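Local coordinates for protein amidohydrolase (Thermotoga maritima, PDB 3OOQ) that is an amidohydrolase-family enzyme with a TIM-barrel-type catalytic domain, possibly an allantoinase, although its substrate remains uncertain, at residues T84-P89 against R165-S170; M116-S121 against G149-F154; N123-Q128 against G177-Y182. All blocks are in the same frame, centred on the assembly; numbering follows the deposited sequence.

Interaction 1: T84-P89 against R165-S170; sequences TDPVTP and RKQTPS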
loop_
_atom_site.group_PDB
_atom_site.type_symbol
_atom_site.label_atom_id
_atom_site.label_comp_id
_atom_site.label_asym_id
_atom_site.label_seq_id
_atom_site.Cartn_x
_atom_site.Cartn_y
_atom_site.Cartn_z
ATOM N N THR F 84 2.511 -12.312 15.608
ATOM C CA THR F 84 3.521 -11.842 14.654
ATOM C C THR F 84 4.434 -12.973 14.211
ATOM O O THR F 84 5.466 -12.738 13.566
ATOM C CB THR F 84 4.404 -10.776 15.305
ATOM O OG1 THR F 84 4.996 -11.330 16.491
ATOM C CG2 THR F 84 3.560 -9.563 15.679
ATOM N N ASP F 85 4.061 -14.200 14.575
ATOM C CA ASP F 85 4.903 -15.371 14.370
ATOM C C ASP F 85 4.067 -16.585 14.779
ATOM O O ASP F 85 3.567 -16.631 15.912
ATOM C CB ASP F 85 6.170 -15.262 15.244
ATOM C CG ASP F 85 7.149 -16.407 15.019
ATOM O OD1 ASP F 85 8.341 -16.225 15.327
ATOM O OD2 ASP F 85 6.757 -17.494 14.571
ATOM N N PRO F 86 3.895 -17.567 13.868
ATOM C CA PRO F 86 2.968 -18.658 14.205
ATOM C C PRO F 86 3.522 -19.640 15.253
ATOM O O PRO F 86 2.788 -20.501 15.717
ATOM C CB PRO F 86 2.712 -19.350 12.842
ATOM C CG PRO F 86 3.894 -19.025 12.020
ATOM C CD PRO F 86 4.428 -17.688 12.494
ATOM N N VAL F 87 4.797 -19.499 15.630
ATOM C CA VAL F 87 5.438 -20.393 16.599
ATOM C C VAL F 87 6.119 -19.580 17.696
ATOM O O VAL F 87 7.300 -19.238 17.583
ATOM C CB VAL F 87 6.473 -21.317 15.913
ATOM C CG1 VAL F 87 7.028 -22.354 16.891
ATOM C CG2 VAL F 87 5.870 -22.029 14.715
ATOM N N THR F 88 5.373 -19.263 18.750
ATOM C CA THR F 88 5.923 -18.557 19.900
ATOM C C THR F 88 5.781 -19.330 21.231
ATOM O O THR F 88 5.237 -18.799 22.203
ATOM C CB THR F 88 5.303 -17.149 20.044
ATOM O OG1 THR F 88 3.884 -17.268 20.215
ATOM C CG2 THR F 88 5.593 -16.285 18.812
ATOM N N PRO F 89 6.316 -20.567 21.300
ATOM C CA PRO F 89 6.237 -21.357 22.546
ATOM C C PRO F 89 6.960 -20.716 23.728
ATOM O O PRO F 89 6.610 -20.991 24.869
ATOM C CB PRO F 89 6.942 -22.669 22.184
ATOM C CG PRO F 89 7.829 -22.322 21.023
ATOM C CD PRO F 89 7.124 -21.249 20.262
ATOM N N ARG F 165 -1.905 -12.300 6.950
ATOM C CA ARG F 165 -0.495 -11.892 6.813
ATOM C C ARG F 165 0.180 -12.460 5.534
ATOM O O ARG F 165 1.370 -12.207 5.285
ATOM C CB ARG F 165 0.324 -12.276 8.063
ATOM C CG ARG F 165 0.022 -11.454 9.347
ATOM C CD ARG F 165 0.660 -12.041 10.613
ATOM N NE ARG F 165 2.101 -12.232 10.465
ATOM C CZ ARG F 165 3.041 -11.336 10.782
ATOM N NH1 ARG F 165 4.324 -11.619 10.570
ATOM N NH2 ARG F 165 2.724 -10.159 11.300
ATOM N N LYS F 166 -0.573 -13.225 4.737
ATOM C CA LYS F 166 -0.041 -13.863 3.528
ATOM C C LYS F 166 1.104 -14.799 3.860
ATOM O O LYS F 166 2.072 -14.893 3.097
ATOM C CB LYS F 166 0.476 -12.805 2.540
ATOM C CG LYS F 166 -0.421 -12.500 1.397
ATOM C CD LYS F 166 -1.555 -11.640 1.803
ATOM C CE LYS F 166 -2.809 -12.163 1.127
ATOM N NZ LYS F 166 -3.610 -11.070 0.524
ATOM N N GLN F 167 0.997 -15.465 5.007
ATOM C CA GLN F 167 2.076 -16.267 5.573
ATOM C C GLN F 167 1.552 -17.674 5.960
ATOM O O GLN F 167 0.376 -17.817 6.284
ATOM C CB GLN F 167 2.616 -15.493 6.780
ATOM C CG GLN F 167 3.711 -16.154 7.573
ATOM C CD GLN F 167 4.186 -15.286 8.741
ATOM O OE1 GLN F 167 3.633 -14.210 9.008
ATOM N NE2 GLN F 167 5.239 -15.734 9.408
ATOM N N THR F 168 2.408 -18.694 5.904
ATOM C CA THR F 168 2.058 -20.056 6.364
ATOM C C THR F 168 1.762 -19.962 7.873
ATOM O O THR F 168 2.557 -19.381 8.606
ATOM C CB THR F 168 3.230 -21.037 6.096
ATOM O OG1 THR F 168 3.676 -20.869 4.746
ATOM C CG2 THR F 168 2.822 -22.499 6.319
ATOM N N PRO F 169 0.618 -20.494 8.345
ATOM C CA PRO F 169 -0.429 -21.234 7.642
ATOM C C PRO F 169 -1.631 -20.416 7.175
ATOM O O PRO F 169 -2.102 -19.523 7.869
ATOM C CB PRO F 169 -0.904 -22.228 8.696
ATOM C CG PRO F 169 -0.829 -21.394 10.012
ATOM C CD PRO F 169 0.449 -20.567 9.821
ATOM N N SER F 170 -2.149 -20.780 6.012
ATOM C CA SER F 170 -3.379 -20.209 5.492
ATOM C C SER F 170 -4.436 -21.307 5.364
ATOM O O SER F 170 -5.545 -21.040 4.929
ATOM C CB SER F 170 -3.123 -19.550 4.121
ATOM O OG SER F 170 -2.664 -20.491 3.157
HETATM O O HOH W 1 6.428 -14.057 11.305
#
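A water-bridged loop-to-loop contact at the subunit surface joins T84 and P86 to R165, Q167 and P169, around the Schellman motif at K166 that ends helix 156-164. R165 lays one face of its guanidinium over the backbone of T84, with T84 CA 3.8 Å above the plane and offset toward the rim. R165 NH1 comes to 3.4 Å from T84 O, but the angle is too poor for a hydrogen bond. One water joins the two loops instead: it donates to T84 O at 2.8 Å and accepts from Q167 NE2, with a weak further bond from R165 NH1. Within its own loop R165 holds Q167 side-on, NE and NH1 both donating to OE1. The bond from R165 NE to Q167 OE1 is 2.9 Å long, and OE1 lies close to the guanidinium plane. This double grip restrains the Q167 amide, whose chain runs out extended from a CG anti to the backbone N (chi1 178°), and its NE2 ends 3.7 Å from P86 CD. P86 CB makes the apolar contact, meeting P169 CD at 4.0 Å, while P86 CG brings the ring against a backbone carbonyl, 3.7 Å from T168 O. A cis peptide bond precedes P169. Across the subunit interface R165 NH2 bonds K166 O of the third subunit, and T84 OG1 bonds T168 OG1 of that same subunit. Y162 of helix 156-164 packs on P86, Q167 and P169, while helix 172-198 touches P169 through T175 and V87 through V178 and Y182.

Interaction 2: M116-S121 against G149-F154; sequences MIVPGS and GLKMAF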
loop_
_atom_site.group_PDB
_atom_site.type_symbol
_atom_site.label_atom_id
_atom_site.label_comp_id
_atom_site.label_asym_id
_atom_site.label_seq_id
_atom_site.Cartn_x
_atom_site.Cartn_y
_atom_site.Cartn_z
HETATM N N MSE F 116 -6.053 -20.774 35.117
HETATM C CA MSE F 116 -4.914 -20.797 34.223
HETATM C C MSE F 116 -4.995 -19.631 33.222
HETATM O O MSE F 116 -5.941 -19.521 32.433
HETATM C CB MSE F 116 -4.724 -22.119 33.495
HETATM C CG MSE F 116 -3.262 -22.194 32.994
HETATM SE SE MSE F 116 -2.837 -23.578 31.841
HETATM C CE MSE F 116 -4.224 -23.326 30.464
ATOM N N ILE F 117 -4.005 -18.748 33.301
ATOM C CA ILE F 117 -3.840 -17.711 32.307
ATOM C C ILE F 117 -3.036 -18.319 31.171
ATOM O O ILE F 117 -2.036 -19.020 31.397
ATOM C CB ILE F 117 -3.152 -16.450 32.875
ATOM C CG1 ILE F 117 -1.860 -16.821 33.615
ATOM C CG2 ILE F 117 -4.142 -15.688 33.757
ATOM C CD1 ILE F 117 -0.954 -15.641 33.989
ATOM N N VAL F 118 -3.487 -18.071 29.949
ATOM C CA VAL F 118 -2.935 -18.726 28.769
ATOM C C VAL F 118 -2.997 -17.740 27.573
ATOM O O VAL F 118 -3.899 -16.895 27.517
ATOM C CB VAL F 118 -3.713 -20.054 28.537
ATOM C CG1 VAL F 118 -5.186 -19.803 28.175
ATOM C CG2 VAL F 118 -3.059 -20.952 27.537
ATOM N N PRO F 119 -2.038 -17.829 26.628
ATOM C CA PRO F 119 -2.236 -17.092 25.382
ATOM C C PRO F 119 -3.517 -17.549 24.651
ATOM O O PRO F 119 -4.074 -18.630 24.945
ATOM C CB PRO F 119 -0.996 -17.453 24.548
ATOM C CG PRO F 119 0.033 -17.922 25.514
ATOM C CD PRO F 119 -0.760 -18.577 26.637
ATOM N N GLY F 120 -3.984 -16.719 23.720
ATOM C CA GLY F 120 -5.146 -17.027 22.893
ATOM C C GLY F 120 -4.835 -17.998 21.751
ATOM O O GLY F 120 -3.889 -18.797 21.815
ATOM N N SER F 121 -5.633 -17.920 20.696
ATOM C CA SER F 121 -5.635 -18.950 19.668
ATOM C C SER F 121 -5.203 -18.420 18.290
ATOM O O SER F 121 -5.524 -19.003 17.254
ATOM C CB SER F 121 -7.029 -19.546 19.583
ATOM O OG SER F 121 -7.971 -18.544 19.229
ATOM N N GLY F 149 1.356 -25.470 30.977
ATOM C CA GLY F 149 0.929 -26.008 29.691
ATOM C C GLY F 149 1.485 -25.201 28.519
ATOM O O GLY F 149 1.915 -24.061 28.697
ATOM N N LEU F 150 1.506 -25.810 27.335
ATOM C CA LEU F 150 1.894 -25.115 26.121
ATOM C C LEU F 150 0.662 -25.023 25.226
ATOM O O LEU F 150 0.149 -26.044 24.758
ATOM C CB LEU F 150 3.044 -25.834 25.401
ATOM C CG LEU F 150 3.539 -25.174 24.091
ATOM C CD1 LEU F 150 3.931 -23.726 24.345
ATOM C CD2 LEU F 150 4.724 -25.940 23.489
ATOM N N LYS F 151 0.195 -23.802 25.005
ATOM C CA LYS F 151 -1.011 -23.504 24.205
ATOM C C LYS F 151 -0.743 -23.672 22.718
ATOM O O LYS F 151 0.269 -23.184 22.214
ATOM C CB LYS F 151 -1.466 -22.060 24.485
ATOM C CG LYS F 151 -2.702 -21.568 23.730
ATOM C CD LYS F 151 -3.936 -22.493 23.942
ATOM C CE LYS F 151 -5.197 -21.967 23.258
ATOM N NZ LYS F 151 -5.632 -20.680 23.877
HETATM N N MSE F 152 -1.655 -24.358 22.031
HETATM C CA MSE F 152 -1.591 -24.544 20.584
HETATM C C MSE F 152 -2.990 -24.344 20.046
HETATM O O MSE F 152 -3.946 -24.406 20.811
HETATM C CB MSE F 152 -1.080 -25.947 20.224
HETATM C CG MSE F 152 0.314 -26.196 20.746
HETATM SE SE MSE F 152 0.934 -28.017 20.472
HETATM C CE MSE F 152 1.994 -28.194 22.107
ATOM N N ALA F 153 -3.107 -24.089 18.741
ATOM C CA ALA F 153 -4.410 -23.778 18.134
ATOM C C ALA F 153 -4.565 -24.339 16.743
ATOM O O ALA F 153 -3.625 -24.291 15.955
ATOM C CB ALA F 153 -4.651 -22.270 18.108
ATOM N N PHE F 154 -5.780 -24.824 16.470
ATOM C CA PHE F 154 -6.192 -25.449 15.219
ATOM C C PHE F 154 -7.427 -24.732 14.747
ATOM O O PHE F 154 -7.978 -23.906 15.477
ATOM C CB PHE F 154 -6.545 -26.935 15.472
ATOM C CG PHE F 154 -5.363 -27.756 15.866
ATOM C CD1 PHE F 154 -4.903 -27.761 17.187
ATOM C CD2 PHE F 154 -4.646 -28.440 14.910
ATOM C CE1 PHE F 154 -3.766 -28.489 17.545
ATOM C CE2 PHE F 154 -3.508 -29.168 15.260
ATOM C CZ PHE F 154 -3.076 -29.196 16.577
#
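V118 opens the contact against K151: its CG2, anti to the backbone N, meets K151 CB at 3.6 Å, and the two side chains cross at about a right angle. P119 CD lies 4.2 Å from K151 CB, ring and lysine chain alongside but pointing opposite ways. P119 O accepts from K151 NZ at 2.8 Å, the donor tilted 17° from the carbonyl plane. G120 O adds a weak bond to K151 NZ at 3.3 Å. K151 CG stands anti to the backbone N (chi1 180°), 3.5 Å from P119 O; bends at chi2 and chi4 place CD and NZ. An alanine in place of K151 would probably leave the P119 and G120 carbonyls and H63 without the NZ donor, and open a gap where CG to NZ ran. S121 ends the segment, its O 3.5 Å from A153 CB and its OG bonded to N157. K151 NZ also bonds H63 and V118 O bonds H65, matching the His-X-His pattern of the amidohydrolase family at the end of strand 54-64, consistent with an active-site location. The contact lies where strand 112-117 gives way to loop, facing strand 143-153, with H226 of strand 223-227 packing on S121 and K151.

Interaction 3: N123-Q128 against G177-Y182; sequences NPVGGQ and GVIRDY
Apolar packing carries this contact, with P124 and V125 set against V178, I179 and Y182. P124 CB touches V178 CG1 at 3.8 Å and I179 CG1 at 4.0 Å, so it sits against two successive residues of the helix. V178 presents that methyl with CG1 anti to the backbone N (chi1 166°), and its side chain and the proline ring cross at a slant. V125 CG2 reaches I179 CG1 at 4.0 Å and extends to Y182 CD2 at 4.2 Å, meeting the aromatic ring obliquely. I239 of helix 230-243 also packs on I179. This is a helix packed on the start of a strand: helix 172-198 lies against the turn that leads into strand 125-133, within a family whose catalytic domain is a TIM-barrel type. A second kind of contact sets a methyl against a backbone carbonyl, I179 CD1 lying 3.6 Å from P124 O. Polar anchors lie outside the two segments: Y182 OH bonds K209 O, while N123, just before P124, bonds Y162 OH through OD1 and T88 OG1 through ND2.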
loop_
_atom_site.group_PDB
_atom_site.type_symbol
_atom_site.label_atom_id
_atom_site.label_comp_id
_atom_site.label_asym_id
_atom_site.label_seq_id
_atom_site.Cartn_x
_atom_site.Cartn_y
_atom_site.Cartn_z
ATOM N N ASN F 123 -2.034 -18.256 17.272
ATOM C CA ASN F 123 -0.868 -18.994 16.783
ATOM C C ASN F 123 -1.014 -20.500 16.833
ATOM O O ASN F 123 -1.510 -21.020 17.832
ATOM C CB ASN F 123 0.378 -18.638 17.581
ATOM C CG ASN F 123 0.771 -17.184 17.439
ATOM O OD1 ASN F 123 0.232 -16.470 16.608
ATOM N ND2 ASN F 123 1.716 -16.745 18.258
ATOM N N PRO F 124 -0.548 -21.200 15.772
ATOM C CA PRO F 124 -0.424 -22.659 15.848
ATOM C C PRO F 124 0.238 -23.076 17.169
ATOM O O PRO F 124 -0.269 -23.980 17.834
ATOM C CB PRO F 124 0.421 -22.998 14.620
ATOM C CG PRO F 124 -0.055 -21.979 13.566
ATOM C CD PRO F 124 -0.309 -20.696 14.400
ATOM N N VAL F 125 1.332 -22.403 17.543
ATOM C CA VAL F 125 1.987 -22.588 18.850
ATOM C C VAL F 125 2.074 -21.223 19.520
ATOM O O VAL F 125 2.860 -20.370 19.102
ATOM C CB VAL F 125 3.402 -23.231 18.740
ATOM C CG1 VAL F 125 3.953 -23.569 20.146
ATOM C CG2 VAL F 125 3.374 -24.518 17.887
ATOM N N GLY F 126 1.267 -21.017 20.555
ATOM C CA GLY F 126 1.056 -19.678 21.117
ATOM C C GLY F 126 1.900 -19.228 22.317
ATOM O O GLY F 126 2.144 -18.030 22.481
ATOM N N GLY F 127 2.340 -20.167 23.153
ATOM C CA GLY F 127 3.090 -19.816 24.366
ATOM C C GLY F 127 2.636 -20.560 25.610
ATOM O O GLY F 127 1.790 -21.454 25.529
ATOM N N GLN F 128 3.178 -20.183 26.766
ATOM C CA GLN F 128 2.981 -20.964 27.991
ATOM C C GLN F 128 1.888 -20.420 28.881
ATOM O O GLN F 128 1.760 -19.208 29.052
ATOM C CB GLN F 128 4.283 -21.071 28.798
ATOM C CG GLN F 128 5.406 -21.729 28.030
ATOM C CD GLN F 128 6.760 -21.311 28.538
ATOM O OE1 GLN F 128 7.057 -21.452 29.718
ATOM N NE2 GLN F 128 7.590 -20.780 27.649
ATOM N N GLY F 177 1.056 -28.789 9.618
ATOM C CA GLY F 177 2.447 -28.807 9.180
ATOM C C GLY F 177 3.373 -27.979 10.066
ATOM O O GLY F 177 4.486 -28.412 10.388
ATOM N N VAL F 178 2.916 -26.793 10.460
ATOM C CA VAL F 178 3.718 -25.894 11.311
ATOM C C VAL F 178 4.013 -26.549 12.676
ATOM O O VAL F 178 5.138 -26.501 13.170
ATOM C CB VAL F 178 3.012 -24.522 11.486
ATOM C CG1 VAL F 178 3.628 -23.708 12.625
ATOM C CG2 VAL F 178 3.075 -23.726 10.180
ATOM N N ILE F 179 2.995 -27.155 13.277
ATOM C CA ILE F 179 3.163 -27.813 14.564
ATOM C C ILE F 179 4.061 -29.064 14.427
ATOM O O ILE F 179 4.983 -29.267 15.222
ATOM C CB ILE F 179 1.790 -28.132 15.190
ATOM C CG1 ILE F 179 1.064 -26.801 15.501
ATOM C CG2 ILE F 179 1.943 -28.999 16.478
ATOM C CD1 ILE F 179 -0.434 -26.921 15.720
ATOM N N ARG F 180 3.818 -29.868 13.399
ATOM C CA ARG F 180 4.679 -31.029 13.146
ATOM C C ARG F 180 6.136 -30.639 12.952
ATOM O O ARG F 180 7.061 -31.313 13.440
ATOM C CB ARG F 180 4.250 -31.750 11.881
ATOM C CG ARG F 180 3.359 -32.892 12.101
ATOM C CD ARG F 180 3.500 -33.961 10.980
ATOM N NE ARG F 180 2.476 -34.919 11.309
ATOM C CZ ARG F 180 1.187 -34.716 11.068
ATOM N NH1 ARG F 180 0.293 -35.623 11.447
ATOM N NH2 ARG F 180 0.797 -33.622 10.412
ATOM N N ASP F 181 6.337 -29.571 12.188
ATOM C CA ASP F 181 7.668 -29.099 11.905
ATOM C C ASP F 181 8.329 -28.703 13.232
ATOM O O ASP F 181 9.480 -29.055 13.472
ATOM C CB ASP F 181 7.605 -27.925 10.917
ATOM C CG ASP F 181 8.949 -27.360 10.604
ATOM O OD1 ASP F 181 9.670 -27.965 9.794
ATOM O OD2 ASP F 181 9.300 -26.304 11.170
ATOM N N TYR F 182 7.587 -27.983 14.080
ATOM C CA TYR F 182 8.099 -27.520 15.357
ATOM C C TYR F 182 8.624 -28.688 16.191
ATOM O O TYR F 182 9.778 -28.694 16.647
ATOM C CB TYR F 182 7.025 -26.752 16.142
ATOM C CG TYR F 182 7.413 -26.447 17.584
ATOM C CD1 TYR F 182 8.510 -25.625 17.876
ATOM C CD2 TYR F 182 6.699 -26.998 18.652
ATOM C CE1 TYR F 182 8.877 -25.356 19.165
ATOM C CE2 TYR F 182 7.051 -26.699 19.985
ATOM C CZ TYR F 182 8.158 -25.893 20.222
ATOM O OH TYR F 182 8.551 -25.606 21.510
#

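Interactions 2 and 3 are buried; interaction 1 is a surface contact that reaches two neighbouring subunits, and interaction 3 also borders the second. Their chemistry follows: interaction 1 relies on a water, a guanidinium and proline packing, interaction 2 on a lysine gripping backbone carbonyls, interaction 3 on apolar contact. Interactions 2 and 3 share a sheet, since strand 125-133 lies between 112-117 and 143-153; K151 pairs with it, N to G127 O and O to G126 N, both at 2.9 Å. Interactions 1 and 3, centres 9 Å apart, are joined by T88 N to V125 O at 2.8 Å, a probable hydrogen bond. Between interactions 1 and 2, P89 CA packs on L150 CD1.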